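Long-range contacts in Succinylglutamatedesuccinylase/aspartoacylase (Rhodobacter sphaeroides 2.4.1, PDB 3CDX), which probably hydrolyses carbon-nitrogen bonds of linear amides, as a metal-dependent enzyme of the succinylglutamate desuccinylase/aspartoacylase family: residues Arg116-Asp121 / Ser197-Cys202; Leu134-Leu139 / Glu204-Val209. All blocks are in the same frame, centred on the assembly; numbering follows the deposited sequence.

Contact 1 (Arg116-Asp121 / Ser197-Cys202)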
ATOM      1  N   ARG A 116     -10.552  -8.837 -18.860  1.00 32.43           N
ATOM      2  CA  ARG A 116     -11.179  -7.654 -19.401  1.00 34.00           C
ATOM      3  C   ARG A 116     -10.162  -6.962 -20.328  1.00 34.29           C
ATOM      4  O   ARG A 116     -10.372  -5.784 -20.676  1.00 33.82           O
ATOM      5  CB  ARG A 116     -11.616  -6.685 -18.269  1.00 34.65           C
ATOM      6  CG  ARG A 116     -12.575  -7.254 -17.233  1.00 37.13           C
ATOM      7  CD  ARG A 116     -13.858  -7.793 -17.876  1.00 43.49           C
ATOM      8  NE  ARG A 116     -14.855  -8.264 -16.911  1.00 47.01           N
ATOM      9  CZ  ARG A 116     -15.148  -9.545 -16.658  1.00 50.61           C
ATOM     10  NH1 ARG A 116     -14.511 -10.527 -17.285  1.00 51.24           N
ATOM     11  NH2 ARG A 116     -16.080  -9.848 -15.753  1.00 51.66           N
ATOM     12  N   CYS A 117      -9.071  -7.679 -20.689  1.00 33.03           N
ATOM     13  CA  CYS A 117      -7.937  -7.107 -21.463  1.00 33.75           C
ATOM     14  C   CYS A 117      -7.755  -7.626 -22.900  1.00 33.34           C
ATOM     15  O   CYS A 117      -6.884  -7.145 -23.626  1.00 33.44           O
ATOM     16  CB  CYS A 117      -6.583  -7.285 -20.733  1.00 33.75           C
ATOM     17  SG  CYS A 117      -6.384  -6.277 -19.268  1.00 34.10           S
ATOM     18  N   PHE A 118      -8.536  -8.620 -23.304  1.00 33.15           N
ATOM     19  CA  PHE A 118      -8.386  -9.184 -24.643  1.00 32.48           C
ATOM     20  C   PHE A 118      -9.035  -8.274 -25.703  1.00 33.14           C
ATOM     21  O   PHE A 118     -10.017  -7.577 -25.396  1.00 32.27           O
ATOM     22  CB  PHE A 118      -8.989 -10.574 -24.689  1.00 32.40           C
ATOM     23  CG  PHE A 118      -8.158 -11.619 -23.981  1.00 31.19           C
ATOM     24  CD1 PHE A 118      -8.378 -11.902 -22.658  1.00 30.46           C
ATOM     25  CD2 PHE A 118      -7.144 -12.299 -24.658  1.00 29.48           C
ATOM     26  CE1 PHE A 118      -7.619 -12.846 -22.001  1.00 29.79           C
ATOM     27  CE2 PHE A 118      -6.376 -13.249 -24.020  1.00 29.18           C
ATOM     28  CZ  PHE A 118      -6.615 -13.531 -22.688  1.00 31.15           C
ATOM     29  N   PRO A 119      -8.523  -8.308 -26.958  1.00 32.98           N
ATOM     30  CA  PRO A 119      -7.410  -9.120 -27.468  1.00 33.09           C
ATOM     31  C   PRO A 119      -5.979  -8.695 -27.045  1.00 33.46           C
ATOM     32  O   PRO A 119      -5.012  -9.409 -27.355  1.00 33.87           O
ATOM     33  CB  PRO A 119      -7.602  -9.061 -28.994  1.00 33.77           C
ATOM     34  CG  PRO A 119      -8.351  -7.769 -29.240  1.00 34.13           C
ATOM     35  CD  PRO A 119      -9.174  -7.508 -28.016  1.00 33.49           C
ATOM     36  N   GLY A 120      -5.853  -7.557 -26.358  1.00 33.43           N
ATOM     37  CA  GLY A 120      -4.601  -7.147 -25.744  1.00 33.77           C
ATOM     38  C   GLY A 120      -3.752  -6.243 -26.615  1.00 34.37           C
ATOM     39  O   GLY A 120      -4.044  -6.037 -27.792  1.00 34.53           O
ATOM     40  N   ASP A 121      -2.647  -5.764 -26.043  1.00 33.87           N
ATOM     41  CA  ASP A 121      -1.762  -4.807 -26.702  1.00 32.13           C
ATOM     42  C   ASP A 121      -0.333  -5.284 -26.419  1.00 31.74           C
ATOM     43  O   ASP A 121       0.062  -5.387 -25.262  1.00 31.30           O
ATOM     44  CB  ASP A 121      -2.063  -3.403 -26.125  1.00 32.63           C
ATOM     45  CG  ASP A 121      -1.080  -2.305 -26.598  1.00 31.31           C
ATOM     46  OD1 ASP A 121      -0.108  -2.561 -27.351  1.00 29.95           O
ATOM     47  OD2 ASP A 121      -1.288  -1.155 -26.162  1.00 36.60           O
ATOM     48  N   SER A 197     -14.286  -8.770 -23.854  1.00 40.82           N
ATOM     49  CA  SER A 197     -12.844  -8.637 -23.702  1.00 40.13           C
ATOM     50  C   SER A 197     -12.289  -9.830 -22.951  1.00 38.86           C
ATOM     51  O   SER A 197     -11.151  -9.794 -22.416  1.00 38.80           O
ATOM     52  CB  SER A 197     -12.543  -7.322 -22.976  1.00 40.09           C
ATOM     53  OG  SER A 197     -13.460  -7.164 -21.899  1.00 44.21           O
ATOM     54  N   THR A 198     -13.094 -10.891 -22.896  1.00 36.94           N
ATOM     55  CA  THR A 198     -12.635 -12.135 -22.297  1.00 35.36           C
ATOM     56  C   THR A 198     -11.818 -12.943 -23.298  1.00 33.75           C
ATOM     57  O   THR A 198     -11.879 -12.715 -24.518  1.00 32.65           O
ATOM     58  CB  THR A 198     -13.802 -13.021 -21.846  1.00 35.50           C
ATOM     59  OG1 THR A 198     -14.541 -13.403 -23.004  1.00 34.73           O
ATOM     60  CG2 THR A 198     -14.708 -12.295 -20.822  1.00 34.01           C
ATOM     61  N   PHE A 199     -11.087 -13.922 -22.794  1.00 32.86           N
ATOM     62  CA  PHE A 199     -10.433 -14.873 -23.707  1.00 33.09           C
ATOM     63  C   PHE A 199     -11.433 -15.635 -24.579  1.00 33.59           C
ATOM     64  O   PHE A 199     -11.195 -15.835 -25.766  1.00 33.42           O
ATOM     65  CB  PHE A 199      -9.571 -15.851 -22.949  1.00 32.98           C
ATOM     66  CG  PHE A 199      -8.852 -16.842 -23.823  1.00 32.62           C
ATOM     67  CD1 PHE A 199      -7.904 -16.420 -24.757  1.00 31.54           C
ATOM     68  CD2 PHE A 199      -9.110 -18.209 -23.689  1.00 33.58           C
ATOM     69  CE1 PHE A 199      -7.210 -17.358 -25.543  1.00 33.50           C
ATOM     70  CE2 PHE A 199      -8.436 -19.151 -24.474  1.00 32.90           C
ATOM     71  CZ  PHE A 199      -7.476 -18.726 -25.392  1.00 34.47           C
ATOM     72  N   THR A 200     -12.544 -16.077 -23.997  1.00 34.02           N
ATOM     73  CA  THR A 200     -13.547 -16.824 -24.779  1.00 34.45           C
ATOM     74  C   THR A 200     -14.057 -15.994 -25.961  1.00 34.79           C
ATOM     75  O   THR A 200     -14.229 -16.522 -27.060  1.00 35.38           O
ATOM     76  CB  THR A 200     -14.705 -17.425 -23.904  1.00 34.74           C
ATOM     77  OG1 THR A 200     -15.380 -16.393 -23.171  1.00 35.03           O
ATOM     78  CG2 THR A 200     -14.160 -18.428 -22.889  1.00 34.88           C
ATOM     79  N   SER A 201     -14.243 -14.684 -25.765  1.00 35.25           N
ATOM     80  CA  SER A 201     -14.726 -13.825 -26.856  1.00 35.41           C
ATOM     81  C   SER A 201     -13.712 -13.768 -28.004  1.00 34.74           C
ATOM     82  O   SER A 201     -14.097 -13.605 -29.162  1.00 35.32           O
ATOM     83  CB  SER A 201     -15.116 -12.419 -26.364  1.00 35.48           C
ATOM     84  OG  SER A 201     -13.972 -11.652 -26.034  1.00 38.76           O
ATOM     85  N   CYS A 202     -12.429 -13.941 -27.682  1.00 33.53           N
ATOM     86  CA  CYS A 202     -11.383 -14.076 -28.695  1.00 33.01           C
ATOM     87  C   CYS A 202     -11.532 -15.367 -29.475  1.00 32.63           C
ATOM     88  O   CYS A 202     -11.479 -15.353 -30.698  1.00 32.68           O
ATOM     89  CB  CYS A 202     -10.002 -14.051 -28.064  1.00 33.20           C
ATOM     90  SG  CYS A 202      -9.539 -12.453 -27.520  1.00 34.90           S
TER

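Contact 2 (Leu134-Leu139 / Glu204-Val209)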
ATOM      1  N   LEU A 134      -1.526 -14.700 -25.957  1.00 27.55           N
ATOM      2  CA  LEU A 134      -2.415 -15.855 -25.957  1.00 29.35           C
ATOM      3  C   LEU A 134      -3.341 -15.872 -27.174  1.00 28.46           C
ATOM      4  O   LEU A 134      -3.538 -16.911 -27.754  1.00 27.34           O
ATOM      5  CB  LEU A 134      -3.221 -15.904 -24.693  1.00 29.30           C
ATOM      6  CG  LEU A 134      -2.400 -16.504 -23.580  1.00 33.42           C
ATOM      7  CD1 LEU A 134      -2.767 -15.729 -22.330  1.00 36.51           C
ATOM      8  CD2 LEU A 134      -2.656 -18.059 -23.459  1.00 33.31           C
ATOM      9  N   ASP A 135      -3.866 -14.699 -27.533  1.00 30.03           N
ATOM     10  CA  ASP A 135      -4.802 -14.520 -28.672  1.00 30.82           C
ATOM     11  C   ASP A 135      -4.116 -14.539 -30.026  1.00 31.18           C
ATOM     12  O   ASP A 135      -4.614 -15.166 -30.968  1.00 32.39           O
ATOM     13  CB  ASP A 135      -5.620 -13.230 -28.546  1.00 30.65           C
ATOM     14  CG  ASP A 135      -6.417 -12.900 -29.853  1.00 34.47           C
ATOM     15  OD1 ASP A 135      -7.369 -13.646 -30.205  1.00 36.43           O
ATOM     16  OD2 ASP A 135      -6.078 -11.915 -30.533  1.00 31.75           O
ATOM     17  N   SER A 136      -2.969 -13.883 -30.132  1.00 30.99           N
ATOM     18  CA  SER A 136      -2.265 -13.791 -31.409  1.00 31.38           C
ATOM     19  C   SER A 136      -1.290 -14.917 -31.701  1.00 30.18           C
ATOM     20  O   SER A 136      -1.011 -15.165 -32.842  1.00 30.56           O
ATOM     21  CB  SER A 136      -1.512 -12.451 -31.495  1.00 31.50           C
ATOM     22  OG  SER A 136      -2.480 -11.424 -31.537  1.00 36.90           O
ATOM     23  N   VAL A 137      -0.726 -15.556 -30.684  1.00 29.29           N
ATOM     24  CA  VAL A 137       0.304 -16.565 -30.922  1.00 28.49           C
ATOM     25  C   VAL A 137      -0.222 -17.973 -30.658  1.00 29.14           C
ATOM     26  O   VAL A 137      -0.001 -18.890 -31.444  1.00 29.26           O
ATOM     27  CB  VAL A 137       1.561 -16.299 -30.047  1.00 28.89           C
ATOM     28  CG1 VAL A 137       2.637 -17.390 -30.237  1.00 25.40           C
ATOM     29  CG2 VAL A 137       2.137 -14.874 -30.336  1.00 29.24           C
ATOM     30  N   ILE A 138      -0.897 -18.166 -29.530  1.00 29.02           N
ATOM     31  CA  ILE A 138      -1.297 -19.527 -29.145  1.00 28.01           C
ATOM     32  C   ILE A 138      -2.647 -19.875 -29.775  1.00 27.68           C
ATOM     33  O   ILE A 138      -2.775 -20.882 -30.474  1.00 27.78           O
ATOM     34  CB  ILE A 138      -1.313 -19.687 -27.571  1.00 28.23           C
ATOM     35  CG1 ILE A 138       0.094 -19.438 -26.986  1.00 25.63           C
ATOM     36  CG2 ILE A 138      -1.872 -21.034 -27.167  1.00 26.76           C
ATOM     37  CD1 ILE A 138       1.245 -20.401 -27.496  1.00 23.30           C
ATOM     38  N   LEU A 139      -3.640 -19.022 -29.541  1.00 27.22           N
ATOM     39  CA  LEU A 139      -5.035 -19.298 -29.975  1.00 26.86           C
ATOM     40  C   LEU A 139      -5.280 -19.652 -31.471  1.00 27.68           C
ATOM     41  O   LEU A 139      -6.057 -20.564 -31.745  1.00 28.11           O
ATOM     42  CB  LEU A 139      -5.973 -18.194 -29.499  1.00 25.25           C
ATOM     43  CG  LEU A 139      -7.446 -18.333 -29.820  1.00 25.58           C
ATOM     44  CD1 LEU A 139      -7.934 -19.733 -29.322  1.00 23.39           C
ATOM     45  CD2 LEU A 139      -8.266 -17.158 -29.249  1.00 24.54           C
ATOM     46  N   GLU A 204     -14.173 -17.085 -29.848  1.00 32.76           N
ATOM     47  CA  GLU A 204     -15.408 -16.932 -30.602  1.00 33.79           C
ATOM     48  C   GLU A 204     -15.203 -16.048 -31.823  1.00 33.93           C
ATOM     49  O   GLU A 204     -15.601 -16.426 -32.923  1.00 35.04           O
ATOM     50  CB  GLU A 204     -16.563 -16.462 -29.707  1.00 33.20           C
ATOM     51  CG  GLU A 204     -17.295 -17.676 -29.051  1.00 35.97           C
ATOM     52  CD  GLU A 204     -18.001 -17.352 -27.726  1.00 37.92           C
ATOM     53  OE1 GLU A 204     -18.110 -16.156 -27.412  1.00 35.21           O
ATOM     54  OE2 GLU A 204     -18.448 -18.305 -26.998  1.00 37.57           O
ATOM     55  N   ARG A 205     -14.541 -14.913 -31.648  1.00 34.10           N
ATOM     56  CA  ARG A 205     -14.269 -14.017 -32.776  1.00 34.20           C
ATOM     57  C   ARG A 205     -13.511 -14.725 -33.908  1.00 34.30           C
ATOM     58  O   ARG A 205     -13.785 -14.487 -35.085  1.00 34.96           O
ATOM     59  CB  ARG A 205     -13.493 -12.791 -32.315  1.00 34.55           C
ATOM     60  N   ARG A 206     -12.576 -15.600 -33.549  1.00 33.47           N
ATOM     61  CA  ARG A 206     -11.828 -16.392 -34.515  1.00 32.63           C
ATOM     62  C   ARG A 206     -12.595 -17.619 -35.043  1.00 32.69           C
ATOM     63  O   ARG A 206     -12.072 -18.395 -35.852  1.00 32.37           O
ATOM     64  CB  ARG A 206     -10.504 -16.828 -33.883  1.00 33.14           C
ATOM     65  CG  ARG A 206      -9.485 -15.694 -33.739  1.00 31.94           C
ATOM     66  CD  ARG A 206      -8.226 -16.105 -32.895  1.00 32.01           C
ATOM     67  NE  ARG A 206      -7.353 -14.941 -32.742  1.00 27.88           N
ATOM     68  CZ  ARG A 206      -6.503 -14.491 -33.665  1.00 29.18           C
ATOM     69  NH1 ARG A 206      -6.366 -15.128 -34.807  1.00 28.81           N
ATOM     70  NH2 ARG A 206      -5.774 -13.394 -33.440  1.00 31.13           N
ATOM     71  N   GLY A 207     -13.833 -17.807 -34.586  1.00 32.64           N
ATOM     72  CA  GLY A 207     -14.668 -18.905 -35.085  1.00 31.90           C
ATOM     73  C   GLY A 207     -14.194 -20.304 -34.722  1.00 31.18           C
ATOM     74  O   GLY A 207     -14.461 -21.269 -35.439  1.00 31.81           O
ATOM     75  N   ILE A 208     -13.471 -20.402 -33.610  1.00 30.37           N
ATOM     76  CA  ILE A 208     -12.990 -21.667 -33.026  1.00 28.43           C
ATOM     77  C   ILE A 208     -14.045 -22.127 -32.011  1.00 28.11           C
ATOM     78  O   ILE A 208     -14.653 -21.293 -31.343  1.00 28.02           O
ATOM     79  CB  ILE A 208     -11.609 -21.377 -32.305  1.00 29.65           C
ATOM     80  CG1 ILE A 208     -10.537 -20.975 -33.341  1.00 28.33           C
ATOM     81  CG2 ILE A 208     -11.157 -22.517 -31.378  1.00 22.51           C
ATOM     82  CD1 ILE A 208      -9.410 -20.082 -32.791  1.00 27.96           C
ATOM     83  N   VAL A 209     -14.294 -23.429 -31.910  1.00 27.30           N
ATOM     84  CA  VAL A 209     -15.219 -23.951 -30.885  1.00 28.08           C
ATOM     85  C   VAL A 209     -14.696 -23.600 -29.478  1.00 27.51           C
ATOM     86  O   VAL A 209     -13.564 -23.890 -29.149  1.00 27.77           O
ATOM     87  CB  VAL A 209     -15.434 -25.462 -31.010  1.00 27.99           C
ATOM     88  CG1 VAL A 209     -16.297 -25.955 -29.901  1.00 28.61           C
ATOM     89  CG2 VAL A 209     -16.082 -25.802 -32.399  1.00 29.67           C
TER
HETATM   90  O   HOH W   1      -3.799 -11.500 -34.770  1.00 49.44           O

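Contact 1 (Arg116-Asp121 / Ser197-Cys202)
F118 sets its CG anti to its own carbonyl carbon (chi1 -74°), while F199 sets its CG anti to its backbone N (chi1 -179°), and the two rings meet at the start of helix 199-205. Their planes stand 53° apart, neither stacked nor edge-to-face, with F118 CE2 at 3.6 Å from F199 CD1. The CB of F199 sits over one face of the F118 ring, a CH-pi contact 4.0 Å from the ring centroid. C202 SG touches F118 CB at 3.4 Å and comes obliquely to the F118 ring, 4.7 Å from its centroid, a cysteine sulfur-aromatic contact. The backbone closes the pair: F118 N donates to S197 O at 3.0 Å, and that oxygen also lies at the edge of the F118 ring, near its plane. Replacing F118 by an alanine would probably open a gap beside F199, whose CB would lose the ring face it rests on. On the helix side T198 is the N-cap, its OG1 accepting from S201 N at 3.1 Å, and N115 OD1 takes the N-H of F199. Beyond the segments, F118 O accepts from R123 of a second subunit. The side chain of R116 comes within about 7 Å of the bound calcium ion, so this N-capped helix start packs against a loop that borders the metal site of the catalytic domain.

Contact 2 (Leu134-Leu139 / Glu204-Val209)
D135 OD1 takes the N-H of R206 NE at 2.8 Å, the shortest polar bond between the two segments and nearly straight at 174°. R206 NH2 reaches D135 OD2 at a longer 3.3 Å, so the arginine grips the carboxylate side-on, one nitrogen to each oxygen. Both acceptors lie close to the guanidinium plane, yet both oxygens are met from above the carboxylate plane, because the two flat groups are turned 55° against each other. R206 spans the gap with its chain extended from CG to NE, and D135, with CG anti to its backbone N (chi1 170°), brings its carboxylate carbon to the end of that chain. The backbone oxygen of D135 lies over one face of the guanidinium, close to NE and NH2 but badly angled for a bond to either. A water accepts from R206 NH2 at 3.0 Å and makes a weak bond to S136 OG, extending the polar link along the helix.

Next to the salt bridge the contact turns apolar. L139 CD2 touches the aliphatic part of R206 at CD, 3.8 Å away, and L139 CD1 meets I208 CD1, also at 3.8 Å, the two side chains running alongside each other in opposite senses. The tip of I208 also rests against L139 O. Between R206 and I208, G207 has positive phi and ends helix 199-205 in a Schellman motif, with G207 N bonded to E204 O at 2.8 Å. D135 is buried whereas R206 is exposed, so the arginine probably compensates a carboxylate that would otherwise be costly to bury, and its charge is likely to favour the ionised form of D135.

How the contacts relate
Contacts 1 and 2 lie with their centres 10 Å apart on the same side of the chain's centre, inside the catalytic-domain range. Along the chain the segments alternate: 116-121, 134-139, 197-202, 204-209. Helix 199-205 serves both, its first turn in contact 1 and its last in contact 2, while helix 126-138 follows the loop of contact 1 and carries most of 134-139. The contacts touch directly: C202 CB packs on D135 OD1 at 3.4 Å, and L139 CD2 lies 3.9 Å from F199 CE1. One short helix is thus held at both ends, and contact 1 is the one nearer the calcium site of H63, E66 and H149.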